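Long-range contact in lipoxygenase (Cyanothece sp., PDB 5EK8), which is a 9R-lipoxygenase, a non-heme iron enzyme that probably adds molecular oxygen to fatty acid substrates: residues 341-355 with 585-599. Numbering follows the deposited sequence.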
ATOM      1  N   GLN A 341     -24.484 -19.943  10.257  1.00 49.36           N
ATOM      2  CA  GLN A 341     -23.541 -19.428  11.246  1.00 51.38           C
ATOM      3  C   GLN A 341     -22.103 -19.839  10.914  1.00 49.11           C
ATOM      4  O   GLN A 341     -21.166 -19.053  11.092  1.00 47.17           O
ATOM      5  CB  GLN A 341     -23.938 -19.906  12.646  1.00 51.36           C
ATOM      6  CG  GLN A 341     -25.209 -19.241  13.169  1.00 53.53           C
ATOM      7  CD  GLN A 341     -25.940 -20.080  14.203  1.00 57.46           C
ATOM      8  OE1 GLN A 341     -25.447 -21.116  14.648  1.00 56.83           O
ATOM      9  NE2 GLN A 341     -27.131 -19.637  14.583  1.00 64.72           N
ATOM     10  N   ALA A 342     -21.937 -21.064  10.417  1.00 45.82           N
ATOM     11  CA  ALA A 342     -20.635 -21.511   9.930  1.00 44.15           C
ATOM     12  C   ALA A 342     -20.155 -20.615   8.788  1.00 45.95           C
ATOM     13  O   ALA A 342     -18.992 -20.193   8.760  1.00 43.91           O
ATOM     14  CB  ALA A 342     -20.698 -22.963   9.477  1.00 39.80           C
ATOM     15  N   LYS A 343     -21.055 -20.318   7.852  1.00 44.39           N
ATOM     16  CA  LYS A 343     -20.705 -19.472   6.713  1.00 42.06           C
ATOM     17  C   LYS A 343     -20.286 -18.074   7.166  1.00 40.91           C
ATOM     18  O   LYS A 343     -19.344 -17.484   6.622  1.00 39.49           O
ATOM     19  CB  LYS A 343     -21.871 -19.383   5.726  1.00 43.56           C
ATOM     20  CG  LYS A 343     -21.930 -20.536   4.738  1.00 44.94           C
ATOM     21  CD  LYS A 343     -23.070 -20.366   3.747  1.00 44.12           C
ATOM     22  CE  LYS A 343     -24.421 -20.384   4.447  1.00 48.29           C
ATOM     23  NZ  LYS A 343     -25.555 -20.470   3.482  1.00 50.36           N
ATOM     24  N   ARG A 344     -20.976 -17.549   8.173  1.00 44.64           N
ATOM     25  CA  ARG A 344     -20.602 -16.242   8.705  1.00 44.79           C
ATOM     26  C   ARG A 344     -19.213 -16.278   9.361  1.00 46.43           C
ATOM     27  O   ARG A 344     -18.390 -15.373   9.153  1.00 42.84           O
ATOM     28  CB  ARG A 344     -21.647 -15.752   9.705  1.00 38.96           C
ATOM     29  CG  ARG A 344     -21.361 -14.366  10.263  1.00 37.76           C
ATOM     30  CD  ARG A 344     -22.439 -13.963  11.239  1.00 41.15           C
ATOM     31  NE  ARG A 344     -22.107 -12.752  11.980  1.00 44.11           N
ATOM     32  CZ  ARG A 344     -22.690 -12.412  13.125  1.00 51.14           C
ATOM     33  NH1 ARG A 344     -23.618 -13.202  13.653  1.00 48.04           N
ATOM     34  NH2 ARG A 344     -22.344 -11.292  13.746  1.00 57.13           N
ATOM     35  N   ILE A 345     -18.961 -17.321  10.153  1.00 45.73           N
ATOM     36  CA  ILE A 345     -17.663 -17.488  10.811  1.00 42.53           C
ATOM     37  C   ILE A 345     -16.525 -17.538   9.786  1.00 43.36           C
ATOM     38  O   ILE A 345     -15.509 -16.834   9.924  1.00 43.75           O
ATOM     39  CB  ILE A 345     -17.627 -18.761  11.679  1.00 36.47           C
ATOM     40  CG1 ILE A 345     -18.520 -18.586  12.908  1.00 33.35           C
ATOM     41  CG2 ILE A 345     -16.205 -19.056  12.122  1.00 32.17           C
ATOM     42  CD1 ILE A 345     -18.448 -19.730  13.887  1.00 33.43           C
ATOM     43  N   PHE A 346     -16.707 -18.358   8.752  1.00 37.78           N
ATOM     44  CA  PHE A 346     -15.763 -18.386   7.646  1.00 37.22           C
ATOM     45  C   PHE A 346     -15.558 -16.993   7.077  1.00 39.85           C
ATOM     46  O   PHE A 346     -14.421 -16.576   6.855  1.00 40.76           O
ATOM     47  CB  PHE A 346     -16.231 -19.319   6.533  1.00 39.62           C
ATOM     48  CG  PHE A 346     -15.257 -19.422   5.392  1.00 41.09           C
ATOM     49  CD1 PHE A 346     -14.229 -20.349   5.429  1.00 44.21           C
ATOM     50  CD2 PHE A 346     -15.358 -18.587   4.293  1.00 42.90           C
ATOM     51  CE1 PHE A 346     -13.322 -20.443   4.387  1.00 46.40           C
ATOM     52  CE2 PHE A 346     -14.456 -18.677   3.250  1.00 43.76           C
ATOM     53  CZ  PHE A 346     -13.439 -19.609   3.295  1.00 45.88           C
ATOM     54  N   ARG A 347     -16.660 -16.282   6.838  1.00 40.57           N
ATOM     55  CA  ARG A 347     -16.587 -14.930   6.283  1.00 37.53           C
ATOM     56  C   ARG A 347     -15.705 -14.007   7.118  1.00 34.61           C
ATOM     57  O   ARG A 347     -14.937 -13.211   6.578  1.00 32.85           O
ATOM     58  CB  ARG A 347     -17.982 -14.318   6.160  1.00 35.80           C
ATOM     59  CG  ARG A 347     -18.685 -14.633   4.865  1.00 36.91           C
ATOM     60  CD  ARG A 347     -19.834 -13.670   4.645  1.00 43.66           C
ATOM     61  NE  ARG A 347     -20.875 -13.784   5.666  1.00 46.00           N
ATOM     62  CZ  ARG A 347     -21.870 -14.663   5.620  1.00 46.05           C
ATOM     63  NH1 ARG A 347     -21.960 -15.512   4.602  1.00 44.07           N
ATOM     64  NH2 ARG A 347     -22.772 -14.699   6.591  1.00 46.40           N
ATOM     65  N   THR A 348     -15.820 -14.119   8.436  1.00 33.81           N
ATOM     66  CA  THR A 348     -15.063 -13.254   9.331  1.00 36.20           C
ATOM     67  C   THR A 348     -13.583 -13.623   9.333  1.00 40.24           C
ATOM     68  O   THR A 348     -12.709 -12.742   9.331  1.00 42.61           O
ATOM     69  CB  THR A 348     -15.601 -13.321  10.766  1.00 39.94           C
ATOM     70  OG1 THR A 348     -15.589 -14.682  11.214  1.00 44.60           O
ATOM     71  CG2 THR A 348     -17.020 -12.781  10.827  1.00 42.21           C
ATOM     72  N   ALA A 349     -13.295 -14.921   9.340  1.00 39.36           N
ATOM     73  CA  ALA A 349     -11.900 -15.349   9.245  1.00 40.63           C
ATOM     74  C   ALA A 349     -11.296 -14.849   7.932  1.00 41.60           C
ATOM     75  O   ALA A 349     -10.144 -14.404   7.887  1.00 41.92           O
ATOM     76  CB  ALA A 349     -11.784 -16.862   9.354  1.00 37.06           C
ATOM     77  N   ALA A 350     -12.101 -14.891   6.875  1.00 41.20           N
ATOM     78  CA  ALA A 350     -11.659 -14.470   5.553  1.00 40.31           C
ATOM     79  C   ALA A 350     -11.481 -12.961   5.484  1.00 35.34           C
ATOM     80  O   ALA A 350     -10.663 -12.464   4.712  1.00 38.68           O
ATOM     81  CB  ALA A 350     -12.639 -14.937   4.492  1.00 26.24           C
ATOM     82  N   LEU A 351     -12.242 -12.232   6.292  1.00 36.54           N
ATOM     83  CA  LEU A 351     -12.167 -10.776   6.268  1.00 42.13           C
ATOM     84  C   LEU A 351     -10.943 -10.303   7.037  1.00 45.56           C
ATOM     85  O   LEU A 351     -10.212  -9.425   6.577  1.00 43.59           O
ATOM     86  CB  LEU A 351     -13.432 -10.137   6.848  1.00 38.33           C
ATOM     87  CG  LEU A 351     -13.504  -8.616   6.668  1.00 34.26           C
ATOM     88  CD1 LEU A 351     -13.954  -8.281   5.268  1.00 33.64           C
ATOM     89  CD2 LEU A 351     -14.424  -7.968   7.690  1.00 37.74           C
ATOM     90  N   PHE A 352     -10.717 -10.882   8.214  1.00 47.02           N
ATOM     91  CA  PHE A 352      -9.528 -10.529   8.979  1.00 46.38           C
ATOM     92  C   PHE A 352      -8.259 -10.938   8.229  1.00 46.82           C
ATOM     93  O   PHE A 352      -7.310 -10.150   8.131  1.00 46.42           O
ATOM     94  CB  PHE A 352      -9.544 -11.166  10.367  1.00 47.36           C
ATOM     95  CG  PHE A 352      -8.278 -10.933  11.143  1.00 47.57           C
ATOM     96  CD1 PHE A 352      -7.930  -9.653  11.550  1.00 44.10           C
ATOM     97  CD2 PHE A 352      -7.430 -11.986  11.451  1.00 45.33           C
ATOM     98  CE1 PHE A 352      -6.764  -9.427  12.257  1.00 45.58           C
ATOM     99  CE2 PHE A 352      -6.262 -11.768  12.158  1.00 46.69           C
ATOM    100  CZ  PHE A 352      -5.929 -10.484  12.563  1.00 47.66           C
ATOM    101  N   ASP A 353      -8.245 -12.157   7.692  1.00 44.81           N
ATOM    102  CA  ASP A 353      -7.111 -12.608   6.893  1.00 45.02           C
ATOM    103  C   ASP A 353      -6.911 -11.692   5.694  1.00 44.98           C
ATOM    104  O   ASP A 353      -5.784 -11.340   5.343  1.00 43.21           O
ATOM    105  CB  ASP A 353      -7.312 -14.045   6.416  1.00 44.24           C
ATOM    106  CG  ASP A 353      -6.205 -14.510   5.494  1.00 45.85           C
ATOM    107  OD1 ASP A 353      -6.407 -14.525   4.265  1.00 48.94           O
ATOM    108  OD2 ASP A 353      -5.121 -14.848   5.999  1.00 46.35           O
ATOM    109  N   GLY A 354      -8.024 -11.313   5.073  1.00 40.80           N
ATOM    110  CA  GLY A 354      -8.003 -10.443   3.916  1.00 39.20           C
ATOM    111  C   GLY A 354      -7.401  -9.089   4.218  1.00 40.08           C
ATOM    112  O   GLY A 354      -6.647  -8.552   3.416  1.00 40.43           O
ATOM    113  N   GLU A 355      -7.726  -8.532   5.378  1.00 41.40           N
ATOM    114  CA  GLU A 355      -7.182  -7.232   5.749  1.00 43.65           C
ATOM    115  C   GLU A 355      -5.712  -7.315   6.133  1.00 39.88           C
ATOM    116  O   GLU A 355      -4.915  -6.486   5.703  1.00 40.07           O
ATOM    117  CB  GLU A 355      -7.981  -6.607   6.895  1.00 47.26           C
ATOM    118  CG  GLU A 355      -9.349  -6.085   6.492  1.00 52.64           C
ATOM    119  CD  GLU A 355      -9.288  -4.816   5.650  1.00 49.81           C
ATOM    120  OE1 GLU A 355     -10.243  -4.012   5.733  1.00 46.00           O
ATOM    121  OE2 GLU A 355      -8.299  -4.619   4.907  1.00 46.38           O
ATOM    122  N   ALA A 585     -24.142  -7.424  10.429  1.00 49.92           N
ATOM    123  CA  ALA A 585     -24.802  -8.715  10.580  1.00 49.09           C
ATOM    124  C   ALA A 585     -24.178  -9.776   9.670  1.00 48.67           C
ATOM    125  O   ALA A 585     -24.238 -10.977   9.947  1.00 44.94           O
ATOM    126  CB  ALA A 585     -26.286  -8.581  10.294  1.00 40.00           C
ATOM    127  N   TYR A 586     -23.574  -9.313   8.583  1.00 46.65           N
ATOM    128  CA  TYR A 586     -23.078 -10.194   7.535  1.00 43.02           C
ATOM    129  C   TYR A 586     -21.597 -10.514   7.706  1.00 40.66           C
ATOM    130  O   TYR A 586     -21.135 -11.600   7.341  1.00 36.68           O
ATOM    131  CB  TYR A 586     -23.331  -9.552   6.171  1.00 30.82           C
ATOM    132  CG  TYR A 586     -22.720 -10.283   5.003  1.00 39.74           C
ATOM    133  CD1 TYR A 586     -23.267 -11.469   4.533  1.00 43.72           C
ATOM    134  CD2 TYR A 586     -21.598  -9.780   4.358  1.00 37.84           C
ATOM    135  CE1 TYR A 586     -22.706 -12.139   3.457  1.00 44.64           C
ATOM    136  CE2 TYR A 586     -21.034 -10.437   3.280  1.00 40.57           C
ATOM    137  CZ  TYR A 586     -21.592 -11.614   2.831  1.00 43.35           C
ATOM    138  OH  TYR A 586     -21.023 -12.273   1.762  1.00 46.78           O
ATOM    139  N   ASN A 587     -20.858  -9.568   8.273  1.00 40.53           N
ATOM    140  CA  ASN A 587     -19.422  -9.731   8.399  1.00 42.12           C
ATOM    141  C   ASN A 587     -18.775  -8.809   9.424  1.00 45.46           C
ATOM    142  O   ASN A 587     -19.283  -7.730   9.717  1.00 47.15           O
ATOM    143  CB  ASN A 587     -18.761  -9.516   7.041  1.00 40.16           C
ATOM    144  CG  ASN A 587     -17.637 -10.499   6.786  1.00 44.09           C
ATOM    145  OD1 ASN A 587     -17.161 -11.154   7.712  1.00 47.22           O
ATOM    146  ND2 ASN A 587     -17.207 -10.608   5.531  1.00 41.32           N
ATOM    147  N   SER A 588     -17.655  -9.262   9.975  1.00 43.28           N
ATOM    148  CA  SER A 588     -16.842  -8.454  10.875  1.00 41.49           C
ATOM    149  C   SER A 588     -15.423  -9.018  10.930  1.00 45.37           C
ATOM    150  O   SER A 588     -15.133 -10.057  10.331  1.00 44.04           O
ATOM    151  CB  SER A 588     -17.460  -8.403  12.271  1.00 38.37           C
ATOM    152  OG  SER A 588     -17.741  -9.704  12.747  1.00 39.90           O
ATOM    153  N   LEU A 589     -14.536  -8.333  11.641  1.00 46.66           N
ATOM    154  CA  LEU A 589     -13.153  -8.783  11.742  1.00 43.14           C
ATOM    155  C   LEU A 589     -13.002  -9.850  12.817  1.00 41.86           C
ATOM    156  O   LEU A 589     -11.945 -10.475  12.934  1.00 49.97           O
ATOM    157  CB  LEU A 589     -12.224  -7.602  12.025  1.00 44.94           C
ATOM    158  CG  LEU A 589     -12.099  -6.596  10.877  1.00 41.83           C
ATOM    159  CD1 LEU A 589     -11.345  -5.348  11.320  1.00 41.49           C
ATOM    160  CD2 LEU A 589     -11.408  -7.236   9.691  1.00 40.29           C
ATOM    161  N   ALA A 590     -14.070 -10.069  13.582  1.00 33.57           N
ATOM    162  CA  ALA A 590     -14.083 -11.081  14.635  1.00 34.37           C
ATOM    163  C   ALA A 590     -15.483 -11.298  15.199  1.00 39.84           C
ATOM    164  O   ALA A 590     -16.398 -10.518  14.935  1.00 45.07           O
ATOM    165  CB  ALA A 590     -13.126 -10.694  15.757  1.00 34.63           C
ATOM    166  N   LEU A 591     -15.639 -12.365  15.979  1.00 39.49           N
ATOM    167  CA  LEU A 591     -16.884 -12.634  16.693  1.00 38.62           C
ATOM    168  C   LEU A 591     -16.591 -12.898  18.171  1.00 44.05           C
ATOM    169  O   LEU A 591     -15.432 -13.049  18.564  1.00 44.13           O
ATOM    170  CB  LEU A 591     -17.622 -13.821  16.071  1.00 41.56           C
ATOM    171  CG  LEU A 591     -18.064 -13.683  14.608  1.00 45.48           C
ATOM    172  CD1 LEU A 591     -18.807 -14.926  14.145  1.00 50.04           C
ATOM    173  CD2 LEU A 591     -18.927 -12.451  14.405  1.00 36.90           C
ATOM    174  N   ARG A 592     -17.637 -12.956  18.990  1.00 46.71           N
ATOM    175  CA  ARG A 592     -17.456 -13.075  20.435  1.00 48.15           C
ATOM    176  C   ARG A 592     -18.364 -14.126  21.072  1.00 53.09           C
ATOM    177  O   ARG A 592     -19.315 -14.600  20.454  1.00 57.30           O
ATOM    178  CB  ARG A 592     -17.698 -11.719  21.112  1.00 47.44           C
ATOM    179  CG  ARG A 592     -16.825 -10.593  20.582  1.00 51.28           C
ATOM    180  CD  ARG A 592     -16.954  -9.306  21.393  1.00 53.33           C
ATOM    181  NE  ARG A 592     -18.262  -8.672  21.269  1.00 50.57           N
ATOM    182  CZ  ARG A 592     -19.138  -8.580  22.265  1.00 56.84           C
ATOM    183  NH1 ARG A 592     -18.837  -9.081  23.455  1.00 61.80           N
ATOM    184  NH2 ARG A 592     -20.310  -7.983  22.077  1.00 56.22           N
ATOM    185  N   ASN A 593     -18.038 -14.482  22.312  1.00 54.25           N
ATOM    186  CA  ASN A 593     -18.887 -15.297  23.183  1.00 51.98           C
ATOM    187  C   ASN A 593     -19.424 -16.594  22.582  1.00 48.91           C
ATOM    188  O   ASN A 593     -20.546 -17.000  22.871  1.00 39.89           O
ATOM    189  CB  ASN A 593     -20.059 -14.453  23.674  1.00 55.65           C
ATOM    190  CG  ASN A 593     -19.611 -13.270  24.507  1.00 59.44           C
ATOM    191  OD1 ASN A 593     -20.012 -12.133  24.259  1.00 60.29           O
ATOM    192  ND2 ASN A 593     -18.769 -13.532  25.500  1.00 60.08           N
ATOM    193  N   GLY A 594     -18.610 -17.251  21.761  1.00 52.73           N
ATOM    194  CA  GLY A 594     -18.983 -18.532  21.187  1.00 51.37           C
ATOM    195  C   GLY A 594     -19.180 -18.453  19.690  1.00 49.20           C
ATOM    196  O   GLY A 594     -19.138 -19.472  18.999  1.00 42.81           O
ATOM    197  N   SER A 595     -19.428 -17.238  19.203  1.00 52.09           N
ATOM    198  CA  SER A 595     -19.595 -16.955  17.777  1.00 47.73           C
ATOM    199  C   SER A 595     -20.791 -17.662  17.146  1.00 45.63           C
ATOM    200  O   SER A 595     -21.047 -17.505  15.953  1.00 47.17           O
ATOM    201  CB  SER A 595     -18.329 -17.334  17.003  1.00 49.47           C
ATOM    202  OG  SER A 595     -17.192 -16.665  17.514  1.00 53.09           O
ATOM    203  N   PHE A 596     -21.519 -18.441  17.937  1.00 46.98           N
ATOM    204  CA  PHE A 596     -22.663 -19.180  17.420  1.00 53.87           C
ATOM    205  C   PHE A 596     -23.980 -18.613  17.930  1.00 58.49           C
ATOM    206  O   PHE A 596     -24.218 -18.543  19.136  1.00 60.93           O
ATOM    207  CB  PHE A 596     -22.559 -20.660  17.784  1.00 56.19           C
ATOM    208  CG  PHE A 596     -21.726 -21.462  16.828  1.00 56.22           C
ATOM    209  CD1 PHE A 596     -22.265 -21.913  15.636  1.00 53.87           C
ATOM    210  CD2 PHE A 596     -20.409 -21.777  17.127  1.00 59.43           C
ATOM    211  CE1 PHE A 596     -21.506 -22.657  14.750  1.00 55.94           C
ATOM    212  CE2 PHE A 596     -19.641 -22.524  16.247  1.00 59.08           C
ATOM    213  CZ  PHE A 596     -20.191 -22.964  15.057  1.00 57.77           C
ATOM    214  N   GLY A 597     -24.832 -18.210  16.995  1.00 60.08           N
ATOM    215  CA  GLY A 597     -26.129 -17.648  17.318  1.00 60.55           C
ATOM    216  C   GLY A 597     -26.671 -16.938  16.098  1.00 61.76           C
ATOM    217  O   GLY A 597     -25.987 -16.851  15.078  1.00 66.53           O
ATOM    218  N   SER A 598     -27.900 -16.440  16.193  1.00 59.03           N
ATOM    219  CA  SER A 598     -28.493 -15.660  15.113  1.00 57.93           C
ATOM    220  C   SER A 598     -27.622 -14.451  14.798  1.00 53.51           C
ATOM    221  O   SER A 598     -26.884 -13.971  15.657  1.00 50.84           O
ATOM    222  CB  SER A 598     -29.908 -15.211  15.486  1.00 61.35           C
ATOM    223  OG  SER A 598     -30.462 -14.385  14.478  1.00 65.44           O
ATOM    224  N   GLU A 599     -27.708 -13.950  13.571  1.00 54.40           N
ATOM    225  CA  GLU A 599     -26.868 -12.826  13.171  1.00 54.81           C
ATOM    226  C   GLU A 599     -27.406 -11.492  13.694  1.00 57.19           C
ATOM    227  O   GLU A 599     -26.942 -10.424  13.292  1.00 59.90           O
ATOM    228  CB  GLU A 599     -26.721 -12.780  11.649  1.00 51.07           C
ATOM    229  CG  GLU A 599     -28.024 -12.694  10.892  1.00 47.98           C
ATOM    230  CD  GLU A 599     -27.812 -12.338   9.438  1.00 51.28           C
ATOM    231  OE1 GLU A 599     -27.448 -13.231   8.646  1.00 49.55           O
ATOM    232  OE2 GLU A 599     -27.998 -11.155   9.083  1.00 59.26           O
TER
HETATM  233  O   HOH W   1     -21.931 -17.243  13.259  1.00 36.77           O
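Arg347 NE donates to the backbone carbonyl Tyr586 O at 2.8 Å, with an N-H...O angle of 155°. The Arg347 chain bends at its third torsion (chi3 -63°), which lays CD and the guanidinium over one face of the Tyr586 ring, the two planes 11° apart; CD stands 3.6 Å from the Tyr586 ring centroid as a CH-pi contact. A leucine in place of Arg347 would probably leave Tyr586 O without this donor and the ring face without its flat cover. Residues 341-355 belong to the long helix 337-377 of the lipoxygenase fold, which further along supplies the iron ligands His359 and His364; Glu355, whose CG meets Leu589 CD2, turns its carboxylate to His359 and Gln577. Farther back, the guanidinium of Arg344 lies between Ala585 O over one face and Leu591 CD2 over the other. Ile345 CD1 sits over the Phe596 ring, 4.1 Å from its centroid, while Gln341 OE1 approaches that ring at its edge. A water donates to both Gln341 O and Ser595 O. Toward the iron, Leu351 CD2 packs 3.7 Å from Leu589 CD2.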